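PDB 5TIP: major capsid protein, which self-assembles as trimers into the large icosahedral capsid of a chlorella virus and carries host-added N-linked glycans. Local coordinates for residues Ile66-Val71 / Pro149-Asn155; Gln308-Asp313 / Asn398-Ala404. One frame throughout, in Å; residues are numbered along the deposited sequence.

Contact 1 (66-71 with 149-155) and contact 2 (308-313 with 398-404) fall in the two jelly rolls of the chain, the first in the N-terminal one, the second in the C-terminal one. Their centres are 38 Å apart on opposite sides of the chain's centre, and their nearest atoms are about 22 Å apart. Contact 1 is buried, about 13 Å from the chain centre, and is built largely of apolar side chains. Contact 2 lies farther out, at about 25 Å, is only partly buried, and includes Asn398, which carries a covalently joined glucose and whose side chain is about 6 Å from a bound galactose. Each reaches a different neighbouring subunit of the trimer.

Contact 1: residues Ile66-Val71 / Pro149-Asn155; sequences ITDIVV and PLIFFFN
Ile69 packs against both ends of the 149-155 segment: its CD1 meets the edge of the Phe154 ring near the ring plane (3.6 Å to Phe154 CE2), while its CG2 touches Leu150 CD1 at 3.7 Å. Setting CG1 anti to the carbonyl carbon (chi1 -62°) and CG2 anti to the backbone N spreads these branches apart. Ile66 CD1 also touches Phe154 CE2. Asn155 ND2 donates to Thr67 O, though the 2.5 Å length is doubtful. Asn155 OD1 accepts from Phe152 N at 2.9 Å, on a lone pair in the carbonyl plane, which probably helps fix the rotation of the amide. Leu150 N reaches Ile69 O in a nearly straight bond of 3.0 Å.

The looser side is that of Asp68, partly exposed, and of a water that accepts from Ile69 N and donates to Leu150 O (2.8 Å). Val70 and Pro149 form a non-hydrogen-bonded antiparallel pair, after which the chain leaves the strand pair; Gln340 and Tyr339 of the second subunit pack there. In this N-terminal jelly roll of the double jelly-roll capsid protein, strand 65-76 pairs antiparallel with 143-149 and 200-210, while Ile69, Leu150 and Phe154 face strands 172-178 and 92-99 of the second sheet.

Contact 2: residues Gln308-Asp313 / Asn398-Ala404; sequences QLAVLD and NTETVTA. With BGC (beta-D-glucopyranose), chain G.
Gln308 CG stands anti to the backbone N (chi1 -168°), and a bend at chi2 (75°) turns the amide toward the loop that leads into strand 402-404. This joins the entry to strand 312-319 with a glycan-bearing loop in the second jelly roll of the double jelly-roll capsid protein. Gln308 NE2 donates to Thr399 O at 3.0 Å, with the acceptor in the amide plane and the N-H pointing almost straight at it (162°). Val402 O lies 2.7 Å from the same NE2, but the angle at the hydrogen makes that bond weak. A water lies 2.7 Å from Gln308 OE1 and accepts from Asn398 N, at the other end of the amide.

Thr403 OG1 donates to Gln308 O at 2.9 Å, on a lone pair in the carbonyl plane, fastening the short 3-10 turn to the strand. At the far end, Asp313 and Thr401 lie side by side, pointing the same way, with Asp313 OD1 3.5 Å from Thr401 CG2; a second water lies 2.7 Å from Asp313 OD1. That carboxylate also accepts from Gln245 through OD2, while Glu400 turns away to a salt bridge with Arg145 of the third subunit, linking this loop to the trimer interface. Asn398 starts toward Gln308, but its amide leads off to the sugar: ND2, which also hydrogen-bonds to Ala394 O, is joined covalently to C1 of the glucose at 1.4 Å.

Contact 1: residues Ile66-Val71 / Pro149-Asn155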
ATOM      1  N   ILE A  66      -5.905 -27.848   1.158  1.00 21.07           N
ATOM      2  CA  ILE A  66      -6.720 -26.836   0.495  1.00 20.86           C
ATOM      3  C   ILE A  66      -6.393 -25.479   1.098  1.00 21.34           C
ATOM      4  O   ILE A  66      -6.135 -25.365   2.302  1.00 22.85           O
ATOM      5  CB  ILE A  66      -8.233 -27.129   0.595  1.00 20.59           C
ATOM      6  CG1 ILE A  66      -8.687 -27.207   2.051  1.00 22.20           C
ATOM      7  CG2 ILE A  66      -8.573 -28.411  -0.137  1.00 21.24           C
ATOM      8  CD1 ILE A  66     -10.175 -27.438   2.199  1.00 22.97           C
ATOM      9  N   THR A  67      -6.391 -24.450   0.252  1.00 22.64           N
ATOM     10  CA  THR A  67      -6.076 -23.095   0.685  1.00 23.93           C
ATOM     11  C   THR A  67      -7.199 -22.141   0.299  1.00 25.37           C
ATOM     12  O   THR A  67      -8.179 -21.998   1.036  1.00 27.30           O
ATOM     13  CB  THR A  67      -4.747 -22.631   0.081  1.00 26.17           C
ATOM     14  OG1 THR A  67      -4.805 -22.732  -1.347  1.00 30.28           O
ATOM     15  CG2 THR A  67      -3.598 -23.485   0.595  1.00 26.92           C
ATOM     16  N   ASP A  68      -7.064 -21.484  -0.849  1.00 26.61           N
ATOM     17  CA  ASP A  68      -8.038 -20.481  -1.259  1.00 27.22           C
ATOM     18  C   ASP A  68      -9.340 -21.136  -1.702  1.00 25.84           C
ATOM     19  O   ASP A  68      -9.340 -22.204  -2.318  1.00 24.64           O
ATOM     20  CB  ASP A  68      -7.470 -19.633  -2.394  1.00 32.80           C
ATOM     21  CG  ASP A  68      -6.164 -18.964  -2.023  1.00 40.03           C
ATOM     22  OD1 ASP A  68      -6.063 -18.435  -0.897  1.00 42.79           O
ATOM     23  OD2 ASP A  68      -5.233 -18.975  -2.856  1.00 44.62           O
ATOM     24  N   ILE A  69     -10.457 -20.489  -1.376  1.00 25.35           N
ATOM     25  CA  ILE A  69     -11.780 -20.895  -1.833  1.00 24.52           C
ATOM     26  C   ILE A  69     -12.500 -19.658  -2.350  1.00 26.61           C
ATOM     27  O   ILE A  69     -12.606 -18.655  -1.637  1.00 26.14           O
ATOM     28  CB  ILE A  69     -12.602 -21.569  -0.715  1.00 23.47           C
ATOM     29  CG1 ILE A  69     -11.917 -22.852  -0.241  1.00 22.54           C
ATOM     30  CG2 ILE A  69     -14.013 -21.863  -1.197  1.00 26.19           C
ATOM     31  CD1 ILE A  69     -12.728 -23.641   0.765  1.00 23.48           C
ATOM     32  N   VAL A  70     -12.994 -19.728  -3.584  1.00 31.24           N
ATOM     33  CA  VAL A  70     -13.667 -18.608  -4.232  1.00 28.04           C
ATOM     34  C   VAL A  70     -15.057 -19.053  -4.668  1.00 25.33           C
ATOM     35  O   VAL A  70     -15.226 -20.145  -5.222  1.00 24.50           O
ATOM     36  CB  VAL A  70     -12.862 -18.077  -5.437  1.00 30.53           C
ATOM     37  CG1 VAL A  70     -13.580 -16.906  -6.087  1.00 31.47           C
ATOM     38  CG2 VAL A  70     -11.464 -17.670  -5.003  1.00 32.00           C
ATOM     39  N   VAL A  71     -16.049 -18.205  -4.412  1.00 24.32           N
ATOM     40  CA  VAL A  71     -17.421 -18.428  -4.852  1.00 24.67           C
ATOM     41  C   VAL A  71     -17.687 -17.508  -6.035  1.00 27.63           C
ATOM     42  O   VAL A  71     -17.583 -16.281  -5.914  1.00 31.93           O
ATOM     43  CB  VAL A  71     -18.426 -18.171  -3.719  1.00 24.71           C
ATOM     44  CG1 VAL A  71     -19.853 -18.359  -4.220  1.00 25.64           C
ATOM     45  CG2 VAL A  71     -18.140 -19.086  -2.537  1.00 25.30           C
ATOM     46  N   PRO A 149     -14.158 -14.106  -2.429  1.00 27.13           N
ATOM     47  CA  PRO A 149     -13.172 -14.965  -1.758  1.00 24.70           C
ATOM     48  C   PRO A 149     -13.525 -15.151  -0.287  1.00 23.17           C
ATOM     49  O   PRO A 149     -13.845 -14.190   0.416  1.00 22.19           O
ATOM     50  CB  PRO A 149     -11.861 -14.192  -1.926  1.00 25.38           C
ATOM     51  CG  PRO A 149     -12.294 -12.759  -1.963  1.00 27.13           C
ATOM     52  CD  PRO A 149     -13.664 -12.729  -2.606  1.00 26.13           C
ATOM     53  N   LEU A 150     -13.464 -16.395   0.175  1.00 23.31           N
ATOM     54  CA  LEU A 150     -13.712 -16.682   1.578  1.00 24.92           C
ATOM     55  C   LEU A 150     -12.481 -16.332   2.404  1.00 25.58           C
ATOM     56  O   LEU A 150     -11.351 -16.348   1.910  1.00 23.88           O
ATOM     57  CB  LEU A 150     -14.081 -18.153   1.776  1.00 28.18           C
ATOM     58  CG  LEU A 150     -15.348 -18.641   1.069  1.00 27.96           C
ATOM     59  CD1 LEU A 150     -15.690 -20.062   1.499  1.00 28.35           C
ATOM     60  CD2 LEU A 150     -16.518 -17.702   1.325  1.00 24.51           C
ATOM     61  N   ILE A 151     -12.711 -16.006   3.674  1.00 26.49           N
ATOM     62  CA  ILE A 151     -11.633 -15.521   4.529  1.00 25.27           C
ATOM     63  C   ILE A 151     -11.571 -16.329   5.818  1.00 27.35           C
ATOM     64  O   ILE A 151     -11.386 -15.771   6.906  1.00 27.76           O
ATOM     65  CB  ILE A 151     -11.792 -14.018   4.825  1.00 22.08           C
ATOM     66  CG1 ILE A 151     -13.224 -13.701   5.265  1.00 20.17           C
ATOM     67  CG2 ILE A 151     -11.411 -13.196   3.603  1.00 24.58           C
ATOM     68  CD1 ILE A 151     -13.495 -12.226   5.466  1.00 19.36           C
ATOM     69  N   PHE A 152     -11.717 -17.648   5.711  1.00 28.62           N
ATOM     70  CA  PHE A 152     -11.501 -18.513   6.859  1.00 26.78           C
ATOM     71  C   PHE A 152     -10.001 -18.643   7.124  1.00 25.41           C
ATOM     72  O   PHE A 152      -9.167 -18.081   6.406  1.00 26.18           O
ATOM     73  CB  PHE A 152     -12.165 -19.870   6.635  1.00 24.96           C
ATOM     74  CG  PHE A 152     -13.667 -19.808   6.594  1.00 24.40           C
ATOM     75  CD1 PHE A 152     -14.391 -19.419   7.710  1.00 21.05           C
ATOM     76  CD2 PHE A 152     -14.356 -20.132   5.437  1.00 25.01           C
ATOM     77  CE1 PHE A 152     -15.770 -19.358   7.672  1.00 19.60           C
ATOM     78  CE2 PHE A 152     -15.736 -20.073   5.393  1.00 23.64           C
ATOM     79  CZ  PHE A 152     -16.444 -19.686   6.512  1.00 21.46           C
ATOM     80  N   PHE A 153      -9.645 -19.397   8.168  1.00 26.26           N
ATOM     81  CA  PHE A 153      -8.254 -19.424   8.613  1.00 26.96           C
ATOM     82  C   PHE A 153      -7.334 -20.008   7.548  1.00 29.00           C
ATOM     83  O   PHE A 153      -6.210 -19.527   7.358  1.00 30.65           O
ATOM     84  CB  PHE A 153      -8.126 -20.201   9.927  1.00 25.85           C
ATOM     85  CG  PHE A 153      -8.507 -21.651   9.823  1.00 27.18           C
ATOM     86  CD1 PHE A 153      -9.818 -22.052  10.018  1.00 26.97           C
ATOM     87  CD2 PHE A 153      -7.550 -22.616   9.547  1.00 24.88           C
ATOM     88  CE1 PHE A 153     -10.168 -23.385   9.929  1.00 29.38           C
ATOM     89  CE2 PHE A 153      -7.896 -23.950   9.454  1.00 24.17           C
ATOM     90  CZ  PHE A 153      -9.206 -24.335   9.646  1.00 26.29           C
ATOM     91  N   PHE A 154      -7.788 -21.036   6.833  1.00 26.02           N
ATOM     92  CA  PHE A 154      -6.956 -21.649   5.807  1.00 26.08           C
ATOM     93  C   PHE A 154      -7.044 -20.927   4.469  1.00 28.81           C
ATOM     94  O   PHE A 154      -6.366 -21.333   3.519  1.00 29.46           O
ATOM     95  CB  PHE A 154      -7.322 -23.126   5.627  1.00 25.88           C
ATOM     96  CG  PHE A 154      -8.713 -23.358   5.114  1.00 26.97           C
ATOM     97  CD1 PHE A 154      -9.797 -23.353   5.975  1.00 27.31           C
ATOM     98  CD2 PHE A 154      -8.935 -23.609   3.770  1.00 25.97           C
ATOM     99  CE1 PHE A 154     -11.075 -23.574   5.501  1.00 28.19           C
ATOM    100  CE2 PHE A 154     -10.211 -23.832   3.291  1.00 26.92           C
ATOM    101  CZ  PHE A 154     -11.282 -23.815   4.158  1.00 28.57           C
ATOM    102  N   ASN A 155      -7.857 -19.876   4.369  1.00 29.37           N
ATOM    103  CA  ASN A 155      -7.940 -19.089   3.147  1.00 28.35           C
ATOM    104  C   ASN A 155      -7.003 -17.892   3.140  1.00 33.51           C
ATOM    105  O   ASN A 155      -6.753 -17.326   2.070  1.00 39.11           O
ATOM    106  CB  ASN A 155      -9.367 -18.579   2.934  1.00 26.40           C
ATOM    107  CG  ASN A 155     -10.387 -19.692   2.890  1.00 29.99           C
ATOM    108  OD1 ASN A 155     -11.430 -19.613   3.536  1.00 30.04           O
ATOM    109  ND2 ASN A 155     -10.096 -20.736   2.123  1.00 34.52           N
TER
HETATM  110  O   HOH W   1     -10.166 -17.351  -0.409  1.00 35.90           O

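Contact 2: residues Gln308-Asp313 / Asn398-Ala404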
ATOM      1  N   GLN A 308     -19.085  13.334  10.825  1.00 22.53           N
ATOM      2  CA  GLN A 308     -20.294  14.049  11.214  1.00 25.01           C
ATOM      3  C   GLN A 308     -21.548  13.207  11.014  1.00 26.47           C
ATOM      4  O   GLN A 308     -22.559  13.449  11.684  1.00 27.81           O
ATOM      5  CB  GLN A 308     -20.406  15.354  10.421  1.00 26.97           C
ATOM      6  CG  GLN A 308     -21.468  16.309  10.935  1.00 30.91           C
ATOM      7  CD  GLN A 308     -21.038  17.009  12.208  1.00 31.89           C
ATOM      8  OE1 GLN A 308     -20.157  17.869  12.189  1.00 34.70           O
ATOM      9  NE2 GLN A 308     -21.644  16.629  13.328  1.00 28.75           N
ATOM     10  N   LEU A 309     -21.508  12.227  10.115  1.00 28.89           N
ATOM     11  CA  LEU A 309     -22.649  11.363   9.845  1.00 28.00           C
ATOM     12  C   LEU A 309     -22.635  10.072  10.657  1.00 25.71           C
ATOM     13  O   LEU A 309     -23.569   9.273  10.534  1.00 27.24           O
ATOM     14  CB  LEU A 309     -22.721  11.033   8.349  1.00 28.15           C
ATOM     15  CG  LEU A 309     -22.826  12.228   7.398  1.00 26.92           C
ATOM     16  CD1 LEU A 309     -22.877  11.762   5.953  1.00 28.52           C
ATOM     17  CD2 LEU A 309     -24.048  13.069   7.731  1.00 27.13           C
ATOM     18  N   ALA A 310     -21.606   9.843  11.471  1.00 26.58           N
ATOM     19  CA  ALA A 310     -21.597   8.703  12.376  1.00 24.57           C
ATOM     20  C   ALA A 310     -22.397   9.027  13.635  1.00 27.72           C
ATOM     21  O   ALA A 310     -22.624  10.192  13.973  1.00 33.75           O
ATOM     22  CB  ALA A 310     -20.164   8.311  12.733  1.00 25.03           C
ATOM     23  N   VAL A 311     -22.825   7.979  14.338  1.00 27.27           N
ATOM     24  CA  VAL A 311     -23.810   8.166  15.400  1.00 27.52           C
ATOM     25  C   VAL A 311     -23.172   8.085  16.783  1.00 28.19           C
ATOM     26  O   VAL A 311     -23.664   8.693  17.741  1.00 27.78           O
ATOM     27  CB  VAL A 311     -24.958   7.149  15.252  1.00 27.49           C
ATOM     28  CG1 VAL A 311     -24.480   5.731  15.535  1.00 30.05           C
ATOM     29  CG2 VAL A 311     -26.141   7.529  16.133  1.00 28.34           C
ATOM     30  N   LEU A 312     -22.074   7.341  16.905  1.00 28.71           N
ATOM     31  CA  LEU A 312     -21.467   7.100  18.208  1.00 27.15           C
ATOM     32  C   LEU A 312     -20.679   8.325  18.661  1.00 28.50           C
ATOM     33  O   LEU A 312     -19.801   8.810  17.940  1.00 30.10           O
ATOM     34  CB  LEU A 312     -20.561   5.871  18.158  1.00 22.97           C
ATOM     35  CG  LEU A 312     -19.949   5.456  19.500  1.00 23.48           C
ATOM     36  CD1 LEU A 312     -21.030   5.143  20.528  1.00 22.32           C
ATOM     37  CD2 LEU A 312     -19.003   4.274  19.336  1.00 22.03           C
ATOM     38  N   ASP A 313     -21.003   8.829  19.851  1.00 27.90           N
ATOM     39  CA  ASP A 313     -20.288   9.968  20.416  1.00 28.84           C
ATOM     40  C   ASP A 313     -19.067   9.539  21.222  1.00 28.75           C
ATOM     41  O   ASP A 313     -17.968  10.058  21.006  1.00 29.25           O
ATOM     42  CB  ASP A 313     -21.217  10.805  21.300  1.00 31.37           C
ATOM     43  CG  ASP A 313     -20.496  11.957  21.969  1.00 33.78           C
ATOM     44  OD1 ASP A 313     -19.784  12.701  21.261  1.00 35.24           O
ATOM     45  OD2 ASP A 313     -20.633  12.118  23.199  1.00 35.62           O
ATOM     46  N   ASN A 398     -21.390  21.916  11.690  1.00 31.27           N
ATOM     47  CA  ASN A 398     -21.959  21.701  13.013  1.00 36.24           C
ATOM     48  C   ASN A 398     -20.858  21.241  13.960  1.00 38.91           C
ATOM     49  O   ASN A 398     -19.672  21.227  13.616  1.00 37.89           O
ATOM     50  CB  ASN A 398     -23.119  20.703  12.953  1.00 40.52           C
ATOM     51  CG  ASN A 398     -24.397  21.271  13.523  1.00 45.86           C
ATOM     52  OD1 ASN A 398     -24.570  21.351  14.739  1.00 48.88           O
ATOM     53  ND2 ASN A 398     -25.306  21.671  12.642  1.00 48.92           N
ATOM     54  N   THR A 399     -21.266  20.856  15.167  1.00 41.09           N
ATOM     55  CA  THR A 399     -20.364  20.565  16.267  1.00 36.87           C
ATOM     56  C   THR A 399     -20.108  19.060  16.377  1.00 33.25           C
ATOM     57  O   THR A 399     -20.576  18.258  15.567  1.00 35.26           O
ATOM     58  CB  THR A 399     -20.935  21.132  17.566  1.00 40.13           C
ATOM     59  OG1 THR A 399     -22.196  20.514  17.846  1.00 41.38           O
ATOM     60  CG2 THR A 399     -21.133  22.635  17.441  1.00 39.11           C
ATOM     61  N   GLU A 400     -19.354  18.677  17.412  1.00 32.45           N
ATOM     62  CA  GLU A 400     -18.813  17.324  17.488  1.00 33.62           C
ATOM     63  C   GLU A 400     -19.823  16.301  17.996  1.00 32.65           C
ATOM     64  O   GLU A 400     -19.807  15.151  17.545  1.00 34.23           O
ATOM     65  CB  GLU A 400     -17.578  17.301  18.392  1.00 36.89           C
ATOM     66  CG  GLU A 400     -16.922  15.930  18.507  1.00 38.49           C
ATOM     67  CD  GLU A 400     -15.901  15.851  19.625  1.00 37.61           C
ATOM     68  OE1 GLU A 400     -15.814  16.804  20.427  1.00 37.30           O
ATOM     69  OE2 GLU A 400     -15.191  14.827  19.707  1.00 36.93           O
ATOM     70  N   THR A 401     -20.707  16.688  18.913  1.00 32.59           N
ATOM     71  CA  THR A 401     -21.557  15.736  19.615  1.00 35.93           C
ATOM     72  C   THR A 401     -22.947  15.614  19.001  1.00 36.64           C
ATOM     73  O   THR A 401     -23.862  15.105  19.658  1.00 39.29           O
ATOM     74  CB  THR A 401     -21.667  16.117  21.092  1.00 40.94           C
ATOM     75  OG1 THR A 401     -22.238  17.427  21.207  1.00 44.80           O
ATOM     76  CG2 THR A 401     -20.293  16.111  21.742  1.00 40.15           C
ATOM     77  N   VAL A 402     -23.131  16.075  17.763  1.00 35.54           N
ATOM     78  CA  VAL A 402     -24.419  15.990  17.089  1.00 32.09           C
ATOM     79  C   VAL A 402     -24.237  15.361  15.714  1.00 28.44           C
ATOM     80  O   VAL A 402     -23.146  15.359  15.141  1.00 30.34           O
ATOM     81  CB  VAL A 402     -25.099  17.371  16.961  1.00 32.03           C
ATOM     82  CG1 VAL A 402     -25.525  17.880  18.329  1.00 35.71           C
ATOM     83  CG2 VAL A 402     -24.164  18.360  16.292  1.00 30.96           C
ATOM     84  N   THR A 403     -25.334  14.814  15.193  1.00 25.17           N
ATOM     85  CA  THR A 403     -25.358  14.223  13.863  1.00 25.60           C
ATOM     86  C   THR A 403     -26.735  14.459  13.255  1.00 29.67           C
ATOM     87  O   THR A 403     -27.620  15.049  13.881  1.00 34.18           O
ATOM     88  CB  THR A 403     -25.012  12.731  13.904  1.00 24.83           C
ATOM     89  OG1 THR A 403     -24.983  12.209  12.571  1.00 26.48           O
ATOM     90  CG2 THR A 403     -26.042  11.969  14.717  1.00 23.58           C
ATOM     91  N   ALA A 404     -26.904  14.004  12.017  1.00 29.71           N
ATOM     92  CA  ALA A 404     -28.159  14.205  11.303  1.00 28.03           C
ATOM     93  C   ALA A 404     -29.295  13.441  11.970  1.00 32.73           C
ATOM     94  O   ALA A 404     -29.095  12.383  12.572  1.00 33.24           O
ATOM     95  CB  ALA A 404     -28.020  13.768   9.847  1.00 27.76           C
TER
HETATM   96  C2  BGC G   1     -26.148  23.921  12.604  1.00 29.37           C
HETATM   97  C3  BGC G   1     -27.277  24.851  13.021  1.00 29.72           C
HETATM   98  C4  BGC G   1     -28.611  24.149  12.817  1.00 30.55           C
HETATM   99  C5  BGC G   1     -28.624  22.811  13.544  1.00 31.49           C
HETATM  100  C6  BGC G   1     -29.950  22.090  13.333  1.00 34.03           C
HETATM  101  C1  BGC G   1     -26.269  22.554  13.268  1.00 27.78           C
HETATM  102  O2  BGC G   1     -24.891  24.512  12.950  1.00 32.99           O
HETATM  103  O3  BGC G   1     -27.249  26.016  12.196  1.00 32.39           O
HETATM  104  O4  BGC G   1     -29.675  24.975  13.302  1.00 34.09           O
HETATM  105  O5  BGC G   1     -27.563  21.987  13.065  1.00 30.38           O
HETATM  106  O6  BGC G   1     -30.081  21.729  11.955  1.00 34.38           O
HETATM  107  O   HOH W   2     -19.624  19.740  10.348  1.00 24.34           O
HETATM  108  O   HOH W   3     -18.214  12.734  19.066  1.00 40.04           O